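Local coordinates for carbohydrate binding protein, putative, CPB33A (Cellvibrio japonicus, PDB 5FJQ) that acts as the copper-binding domain of a lytic polysaccharide monooxygenase important for efficient use of chitin by this bacterium, at residues A[20-25]-A[29-34]; A[80-85]-A[150-155]; A[112-115]-A[119-122]. All coordinates share one frame; numbering follows the deposited sequence.

Interaction 1 (A[20-25]-A[29-34]); sequences ENPTHP and AAKAAG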
loop_
_atom_site.group_PDB
_atom_site.type_symbol
_atom_site.label_atom_id
_atom_site.label_comp_id
_atom_site.label_asym_id
_atom_site.label_seq_id
_atom_site.Cartn_x
_atom_site.Cartn_y
_atom_site.Cartn_z
ATOM N N GLU A 20 -13.133 -9.578 -11.934
ATOM C CA GLU A 20 -13.282 -10.301 -13.219
ATOM C C GLU A 20 -13.618 -9.359 -14.397
ATOM O O GLU A 20 -13.087 -9.513 -15.493
ATOM C CB GLU A 20 -14.327 -11.448 -13.071
ATOM C CG GLU A 20 -13.989 -12.396 -11.918
ATOM C CD GLU A 20 -12.558 -12.922 -12.026
ATOM O OE1 GLU A 20 -12.064 -12.938 -13.162
ATOM O OE2 GLU A 20 -11.897 -13.287 -11.016
ATOM N N ASN A 21 -14.483 -8.390 -14.144
ATOM C CA ASN A 21 -15.036 -7.489 -15.158
ATOM C C ASN A 21 -14.963 -6.052 -14.686
ATOM O O ASN A 21 -15.964 -5.395 -14.571
ATOM C CB ASN A 21 -16.495 -7.821 -15.439
ATOM C CG ASN A 21 -16.655 -9.152 -16.151
ATOM O OD1 ASN A 21 -17.264 -10.080 -15.615
ATOM N ND2 ASN A 21 -16.095 -9.260 -17.369
ATOM N N PRO A 22 -13.752 -5.554 -14.442
ATOM C CA PRO A 22 -13.627 -4.181 -13.985
ATOM C C PRO A 22 -14.175 -3.214 -15.060
ATOM O O PRO A 22 -14.208 -3.538 -16.258
ATOM C CB PRO A 22 -12.105 -3.989 -13.869
ATOM C CG PRO A 22 -11.493 -4.983 -14.766
ATOM C CD PRO A 22 -12.466 -6.129 -14.888
ATOM N N THR A 23 -14.537 -2.023 -14.650
ATOM C CA THR A 23 -14.998 -1.046 -15.611
ATOM C C THR A 23 -14.090 0.139 -15.621
ATOM O O THR A 23 -14.147 0.955 -16.533
ATOM C CB THR A 23 -16.404 -0.508 -15.255
ATOM O OG1 THR A 23 -16.361 -0.018 -13.916
ATOM C CG2 THR A 23 -17.435 -1.617 -15.362
ATOM N N HIS A 24 -13.278 0.297 -14.600
ATOM C CA HIS A 24 -12.485 1.515 -14.552
ATOM C C HIS A 24 -11.190 1.264 -15.368
ATOM O O HIS A 24 -10.597 0.217 -15.252
ATOM C CB HIS A 24 -12.221 1.956 -13.099
ATOM C CG HIS A 24 -11.280 3.109 -12.992
ATOM N ND1 HIS A 24 -10.010 3.082 -13.547
ATOM C CD2 HIS A 24 -11.425 4.333 -12.425
ATOM C CE1 HIS A 24 -9.424 4.251 -13.339
ATOM N NE2 HIS A 24 -10.256 5.025 -12.659
ATOM N N PRO A 25 -10.775 2.214 -16.208
ATOM C CA PRO A 25 -9.675 1.930 -17.089
ATOM C C PRO A 25 -8.361 1.449 -16.401
ATOM O O PRO A 25 -7.749 0.517 -16.889
ATOM C CB PRO A 25 -9.523 3.240 -17.873
ATOM C CG PRO A 25 -9.978 4.279 -16.899
ATOM C CD PRO A 25 -11.186 3.635 -16.287
ATOM N N ALA A 29 -6.753 -2.272 -16.965
ATOM C CA ALA A 29 -5.293 -2.493 -17.265
ATOM C C ALA A 29 -4.670 -3.498 -16.237
ATOM O O ALA A 29 -4.036 -4.483 -16.639
ATOM C CB ALA A 29 -4.544 -1.200 -17.239
ATOM N N ALA A 30 -4.909 -3.243 -14.943
ATOM C CA ALA A 30 -4.434 -4.127 -13.914
ATOM C C ALA A 30 -4.890 -5.592 -14.156
ATOM O O ALA A 30 -4.116 -6.490 -13.934
ATOM C CB ALA A 30 -4.832 -3.641 -12.540
ATOM N N LYS A 31 -6.149 -5.818 -14.558
ATOM C CA LYS A 31 -6.568 -7.195 -14.867
ATOM C C LYS A 31 -5.612 -7.898 -15.856
ATOM O O LYS A 31 -5.176 -9.016 -15.592
ATOM C CB LYS A 31 -8.039 -7.309 -15.292
ATOM C CG LYS A 31 -8.414 -8.716 -15.778
ATOM C CD LYS A 31 -9.921 -8.936 -15.577
ATOM C CE LYS A 31 -10.321 -10.369 -15.900
ATOM N NZ LYS A 31 -9.281 -11.151 -16.622
ATOM N N ALA A 32 -5.264 -7.202 -16.941
ATOM C CA ALA A 32 -4.444 -7.722 -18.024
ATOM C C ALA A 32 -3.002 -8.005 -17.546
ATOM O O ALA A 32 -2.391 -8.990 -17.976
ATOM C CB ALA A 32 -4.476 -6.760 -19.225
ATOM N N ALA A 33 -2.482 -7.181 -16.633
ATOM C CA ALA A 33 -1.130 -7.393 -16.091
ATOM C C ALA A 33 -1.019 -8.432 -14.907
ATOM O O ALA A 33 0.068 -8.924 -14.595
ATOM C CB ALA A 33 -0.513 -6.053 -15.717
ATOM N N GLY A 34 -2.131 -8.793 -14.277
ATOM C CA GLY A 34 -2.061 -9.719 -13.119
ATOM C C GLY A 34 -2.858 -9.148 -11.967
ATOM O O GLY A 34 -2.393 -8.204 -11.284
#

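Interaction 2 (A[80-85]-A[150-155]); sequences WPATSV and TGRHII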
loop_
_atom_site.group_PDB
_atom_site.type_symbol
_atom_site.label_atom_id
_atom_site.label_comp_id
_atom_site.label_asym_id
_atom_site.label_seq_id
_atom_site.Cartn_x
_atom_site.Cartn_y
_atom_site.Cartn_z
ATOM N N TRP A 80 -5.373 6.141 -11.311
ATOM C CA TRP A 80 -5.809 5.165 -10.285
ATOM C C TRP A 80 -6.963 5.762 -9.518
ATOM O O TRP A 80 -6.967 6.993 -9.261
ATOM C CB TRP A 80 -4.693 4.792 -9.335
ATOM C CG TRP A 80 -3.615 3.920 -9.943
ATOM C CD1 TRP A 80 -2.325 4.320 -10.245
ATOM C CD2 TRP A 80 -3.699 2.521 -10.348
ATOM N NE1 TRP A 80 -1.627 3.265 -10.778
ATOM C CE2 TRP A 80 -2.427 2.157 -10.849
ATOM C CE3 TRP A 80 -4.709 1.545 -10.318
ATOM C CZ2 TRP A 80 -2.139 0.856 -11.348
ATOM C CZ3 TRP A 80 -4.397 0.243 -10.818
ATOM C CH2 TRP A 80 -3.138 -0.071 -11.310
ATOM N N PRO A 81 -7.978 4.940 -9.157
ATOM C CA PRO A 81 -9.011 5.540 -8.288
ATOM C C PRO A 81 -8.411 6.100 -6.985
ATOM O O PRO A 81 -7.743 5.371 -6.255
ATOM C CB PRO A 81 -9.920 4.359 -7.962
ATOM C CG PRO A 81 -9.798 3.464 -9.168
ATOM C CD PRO A 81 -8.349 3.588 -9.617
ATOM N N ALA A 82 -8.631 7.363 -6.660
ATOM C CA ALA A 82 -7.902 7.948 -5.577
ATOM C C ALA A 82 -8.854 8.641 -4.599
ATOM O O ALA A 82 -9.949 9.021 -4.966
ATOM C CB ALA A 82 -6.867 8.919 -6.124
ATOM N N THR A 83 -8.437 8.745 -3.346
ATOM C CA THR A 83 -9.185 9.464 -2.350
ATOM C C THR A 83 -8.692 10.906 -2.219
ATOM O O THR A 83 -7.502 11.184 -2.186
ATOM C CB THR A 83 -9.011 8.753 -1.006
ATOM O OG1 THR A 83 -9.418 7.390 -1.149
ATOM C CG2 THR A 83 -9.788 9.426 0.095
ATOM N N SER A 84 -9.621 11.838 -2.142
ATOM C CA SER A 84 -9.221 13.241 -2.004
ATOM C C SER A 84 -8.621 13.457 -0.645
ATOM O O SER A 84 -9.177 13.021 0.354
ATOM C CB SER A 84 -10.408 14.114 -2.177
ATOM O OG SER A 84 -10.613 14.107 -3.560
ATOM N N VAL A 85 -7.437 14.045 -0.620
ATOM C CA VAL A 85 -6.834 14.388 0.665
ATOM C C VAL A 85 -6.379 15.867 0.648
ATOM O O VAL A 85 -6.392 16.516 -0.411
ATOM C CB VAL A 85 -5.673 13.461 1.055
ATOM C CG1 VAL A 85 -6.143 12.018 1.228
ATOM C CG2 VAL A 85 -4.542 13.538 0.010
ATOM N N THR A 150 0.475 18.896 -3.905
ATOM C CA THR A 150 -0.678 19.084 -4.793
ATOM C C THR A 150 -0.610 17.871 -5.728
ATOM O O THR A 150 0.450 17.267 -5.846
ATOM C CB THR A 150 -0.563 20.360 -5.664
ATOM O OG1 THR A 150 0.640 20.262 -6.428
ATOM C CG2 THR A 150 -0.422 21.608 -4.819
ATOM N N GLY A 151 -1.700 17.536 -6.399
ATOM C CA GLY A 151 -1.589 16.525 -7.442
ATOM C C GLY A 151 -1.859 15.204 -6.814
ATOM O O GLY A 151 -2.163 15.105 -5.621
ATOM N N ARG A 152 -1.736 14.171 -7.630
ATOM C CA ARG A 152 -1.994 12.834 -7.222
ATOM C C ARG A 152 -0.722 12.234 -6.682
ATOM O O ARG A 152 0.359 12.467 -7.211
ATOM C CB ARG A 152 -2.405 12.076 -8.492
ATOM C CG ARG A 152 -3.872 12.246 -8.752
ATOM C CD ARG A 152 -4.224 11.613 -10.077
ATOM N NE ARG A 152 -5.647 11.389 -9.944
ATOM C CZ ARG A 152 -6.163 10.192 -9.762
ATOM N NH1 ARG A 152 -5.336 9.132 -9.801
ATOM N NH2 ARG A 152 -7.491 10.061 -9.609
ATOM N N HIS A 153 -0.842 11.468 -5.613
ATOM C CA HIS A 153 0.305 10.918 -4.970
ATOM C C HIS A 153 0.078 9.470 -4.604
ATOM O O HIS A 153 -1.057 8.999 -4.562
ATOM C CB HIS A 153 0.710 11.813 -3.772
ATOM C CG HIS A 153 1.407 13.049 -4.237
ATOM N ND1 HIS A 153 2.747 13.035 -4.587
ATOM C CD2 HIS A 153 0.937 14.271 -4.582
ATOM C CE1 HIS A 153 3.075 14.218 -5.084
ATOM N NE2 HIS A 153 2.008 14.995 -5.063
ATOM N N ILE A 154 1.187 8.757 -4.389
ATOM C CA ILE A 154 1.107 7.425 -3.886
ATOM C C ILE A 154 1.612 7.438 -2.470
ATOM O O ILE A 154 2.713 7.993 -2.146
ATOM C CB ILE A 154 1.902 6.407 -4.742
ATOM C CG1 ILE A 154 1.431 6.449 -6.197
ATOM C CG2 ILE A 154 1.793 4.986 -4.170
ATOM C CD1 ILE A 154 2.265 5.506 -7.081
ATOM N N ILE A 155 0.810 6.786 -1.638
ATOM C CA ILE A 155 1.234 6.469 -0.291
ATOM C C ILE A 155 1.535 4.970 -0.201
ATOM O O ILE A 155 0.765 4.133 -0.712
ATOM C CB ILE A 155 0.215 6.887 0.768
ATOM C CG1 ILE A 155 0.227 8.435 0.876
ATOM C CG2 ILE A 155 0.550 6.188 2.101
ATOM C CD1 ILE A 155 -0.997 8.981 1.506
HETATM O O HOH W 1 -10.031 8.911 -8.634
#

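Interaction 3 (A[112-115]-A[119-122]); sequences QGYD and PLRW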
loop_
_atom_site.group_PDB
_atom_site.type_symbol
_atom_site.label_atom_id
_atom_site.label_comp_id
_atom_site.label_asym_id
_atom_site.label_seq_id
_atom_site.Cartn_x
_atom_site.Cartn_y
_atom_site.Cartn_z
ATOM N N GLN A 112 6.500 15.949 -4.114
ATOM C CA GLN A 112 5.903 16.958 -4.951
ATOM C C GLN A 112 6.505 16.913 -6.367
ATOM O O GLN A 112 7.729 16.670 -6.568
ATOM C CB GLN A 112 6.071 18.314 -4.264
ATOM C CG GLN A 112 5.432 19.460 -4.973
ATOM C CD GLN A 112 3.940 19.280 -5.173
ATOM O OE1 GLN A 112 3.328 18.376 -4.610
ATOM N NE2 GLN A 112 3.367 20.106 -6.036
ATOM N N GLY A 113 5.623 17.039 -7.363
ATOM C CA GLY A 113 6.036 16.836 -8.756
ATOM C C GLY A 113 5.907 15.424 -9.307
ATOM O O GLY A 113 5.961 15.251 -10.506
ATOM N N TYR A 114 5.733 14.414 -8.453
ATOM C CA TYR A 114 5.642 13.033 -8.922
ATOM C C TYR A 114 4.718 12.901 -10.123
ATOM O O TYR A 114 3.569 13.354 -10.072
ATOM C CB TYR A 114 5.090 12.111 -7.802
ATOM C CG TYR A 114 5.193 10.629 -8.139
ATOM C CD1 TYR A 114 6.416 9.996 -8.111
ATOM C CD2 TYR A 114 4.056 9.878 -8.494
ATOM C CE1 TYR A 114 6.539 8.653 -8.442
ATOM C CE2 TYR A 114 4.158 8.512 -8.798
ATOM C CZ TYR A 114 5.407 7.909 -8.749
ATOM O OH TYR A 114 5.607 6.562 -9.059
ATOM N N ASP A 115 5.160 12.184 -11.155
ATOM C CA ASP A 115 4.413 12.211 -12.428
ATOM C C ASP A 115 3.859 10.873 -12.913
ATOM O O ASP A 115 3.411 10.806 -14.030
ATOM C CB ASP A 115 5.243 12.891 -13.545
ATOM C CG ASP A 115 6.381 12.015 -14.079
ATOM O OD1 ASP A 115 6.623 10.885 -13.592
ATOM O OD2 ASP A 115 7.052 12.467 -15.015
ATOM N N PRO A 119 6.823 2.850 -12.859
ATOM C CA PRO A 119 6.535 2.143 -11.601
ATOM C C PRO A 119 7.328 2.631 -10.387
ATOM O O PRO A 119 8.423 3.236 -10.469
ATOM C CB PRO A 119 6.755 0.668 -11.947
ATOM C CG PRO A 119 6.354 0.641 -13.394
ATOM C CD PRO A 119 6.881 1.914 -13.995
ATOM N N LEU A 120 6.699 2.400 -9.261
ATOM C CA LEU A 120 7.079 2.990 -7.977
ATOM C C LEU A 120 8.414 2.346 -7.561
ATOM O O LEU A 120 8.566 1.133 -7.689
ATOM C CB LEU A 120 5.967 2.650 -6.952
ATOM C CG LEU A 120 6.193 3.228 -5.536
ATOM C CD1 LEU A 120 6.238 4.732 -5.670
ATOM C CD2 LEU A 120 5.095 2.776 -4.602
ATOM N N ARG A 121 9.379 3.162 -7.149
ATOM C CA ARG A 121 10.672 2.710 -6.697
ATOM C C ARG A 121 10.858 3.072 -5.229
ATOM O O ARG A 121 10.258 4.004 -4.729
ATOM C CB ARG A 121 11.814 3.366 -7.517
ATOM C CG ARG A 121 11.771 3.089 -9.018
ATOM C CD ARG A 121 12.554 4.153 -9.762
ATOM N NE ARG A 121 11.640 5.257 -10.114
ATOM C CZ ARG A 121 12.014 6.510 -10.378
ATOM N NH1 ARG A 121 13.306 6.840 -10.334
ATOM N NH2 ARG A 121 11.100 7.436 -10.682
ATOM N N TRP A 122 11.707 2.313 -4.546
ATOM C CA TRP A 122 12.077 2.665 -3.201
ATOM C C TRP A 122 12.583 4.115 -3.068
ATOM O O TRP A 122 12.292 4.768 -2.087
ATOM C CB TRP A 122 13.104 1.698 -2.686
ATOM C CG TRP A 122 12.514 0.361 -2.426
ATOM C CD1 TRP A 122 12.687 -0.774 -3.172
ATOM C CD2 TRP A 122 11.617 0.029 -1.370
ATOM N NE1 TRP A 122 11.994 -1.803 -2.610
ATOM C CE2 TRP A 122 11.308 -1.340 -1.509
ATOM C CE3 TRP A 122 11.092 0.738 -0.283
ATOM C CZ2 TRP A 122 10.451 -2.025 -0.610
ATOM C CZ3 TRP A 122 10.224 0.057 0.624
ATOM C CH2 TRP A 122 9.916 -1.302 0.442
HETATM O O HOH W 2 8.013 6.047 -9.850
#

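Interaction 1 (A[20-25]-A[29-34])
Lys31 reaches out from helix 25-33 and lays its aliphatic chain across the ring of Pro22, with its tip near Glu20. Its CB faces the loop and sits 4.2 Å from Pro22 CG. CG leaves anti to the backbone N (chi1 173°), which sends the chain outward past the proline ring, and Lys31 CD then lies 3.9 Å from Pro22 CD. The two side chains cross at about a right angle, a rigid ring against a run of methylenes, so this much of the contact is apolar. Farther out, Lys31 CE is modelled only 2.9 Å from Glu20 O; with chi4 nearly eclipsed at -13°, the exact position of the tip is doubtful. Lys31 NZ stays 4.8 Å from Glu20 OE1, no salt bridge, while Glu20 OE2 is hydrogen-bonded to Tyr39 OH. Pro25 O accepts from Ala29 N at 3.0 Å, the first-turn bond of the helix; a helix's first residue has no earlier carbonyl to donate to, so proline's lack of an N-H costs nothing. His24 precedes it as N-cap, its ND1 accepting a hydrogen bond from Ala26 N. The contact thus sits at the surface, where the connection from helix 10-17 turns into helix 25-33; the Cys14-Cys27 disulfide ties these helices together.

Interaction 2 (A[80-85]-A[150-155])
The backbones of 80-85 and 150-155 stay apart, 7.8 Å between the CA atoms of Ala82 and Arg152, so a long side chain rather than strand pairing joins them. That side chain is Arg152. Its CG is anti to the carbonyl carbon and the chain runs extended from CG to NE, long enough to carry the guanidinium to the Trp80 carbonyl. There two N-H groups converge on one oxygen: Arg152 NH1 donates to Trp80 O at 2.7 Å with an N-H...O angle of 155°, whereas Arg152 NH2 makes a weak, more bent bond to the same Trp80 O at 3.1 Å. The NH1 bond lies almost in the guanidinium plane and arrives on a lone pair of the carbonyl, and the double grip should limit rotation of the group. Ala82 covers one guanidinium face with its methyl, Ala82 CB being 3.7 Å from Arg152 NH2; a small residue fits here because it lets the charged group lie close. Water 1 sits at the guanidinium edge, accepting from Ala82 N at 2.9 Å and weakly from Arg152 NH2, so it extends the bridge to the next peptide. His153 closes back on the residues just before strand 152-161: His153 NE2 donates to Thr150 O at 2.9 Å, and its ND1 is hydrogen-bonded to Thr110 OG1. Between them Gly151 adopts a positive phi of 91°, a conformation easy for a residue without a side chain. Trp80 turns its indole to a cation-pi contact with Arg10. Strands 83-84 and 152-161 both pair with strand 169-178, the first parallel and the second antiparallel; Arg152, which also touches Asp178 of that shared partner, reaches the loop leading into strand 83-84, within the immunoglobulin-like beta-sandwich characteristic of AA10 lytic polysaccharide monooxygenases.

Interaction 3 (A[112-115]-A[119-122])
Tyr114 meets Leu120 with its hydroxyl at the rim of the ring, not with a ring face; the ring itself makes an edge-to-face contact with His116 and touches Ile154 of strand 152-161. The second flat group, the Arg121 guanidinium, has Pro119 O in its plane, at an edge. Both segments belong to the long loop that joins strands 102-109 and 126-130 of the beta-sandwich of this AA10 domain. Tyr114 CG stands anti to the backbone N (chi1 -170°), which directs the ring across the loop and makes up for backbones that lie 10.2 Å apart between the CA atoms of Tyr114 and Leu120. Tyr114 OH ends 3.9 Å from Leu120 CD1, and the two side chains cross at about a right angle. Leucine suits the place: buried, it also packs on Leu62, while its backbone bonds to Gly60. Tyrosine combines a broad apolar ring with a polar tip able to hold a solvent molecule. No direct hydrogen bond spans the segments; water 2 does the joining. It lies 2.6 Å from Tyr114 OH and 2.9 Å from Pro119 O, to which it can donate, and accepts a weak bond from Arg121 NH2 at 3.5 Å.

Along the chain interaction 1 closes before interaction 2 opens, and both segments of interaction 3 fall between the two halves of interaction 2. Interactions 1 and 2 have centres about 19 Å apart yet touch: Ala30 CB of helix 25-33 lies 4.1 Å from Trp80 CH2, so the helical region rests against the entry to strand 83-84. Interactions 2 and 3 are closer, about 12 Å between centres, and meet where Thr150 OG1 probably hydrogen-bonds Gln112 NE2 at 2.8 Å. Interactions 1 and 3 do not touch. Interaction 2 thus lies between the others, touching helix 25-33 through Trp80 and segment 112-115 through strand 152-161 and the residues before it, away from the copper held by His1 and His100.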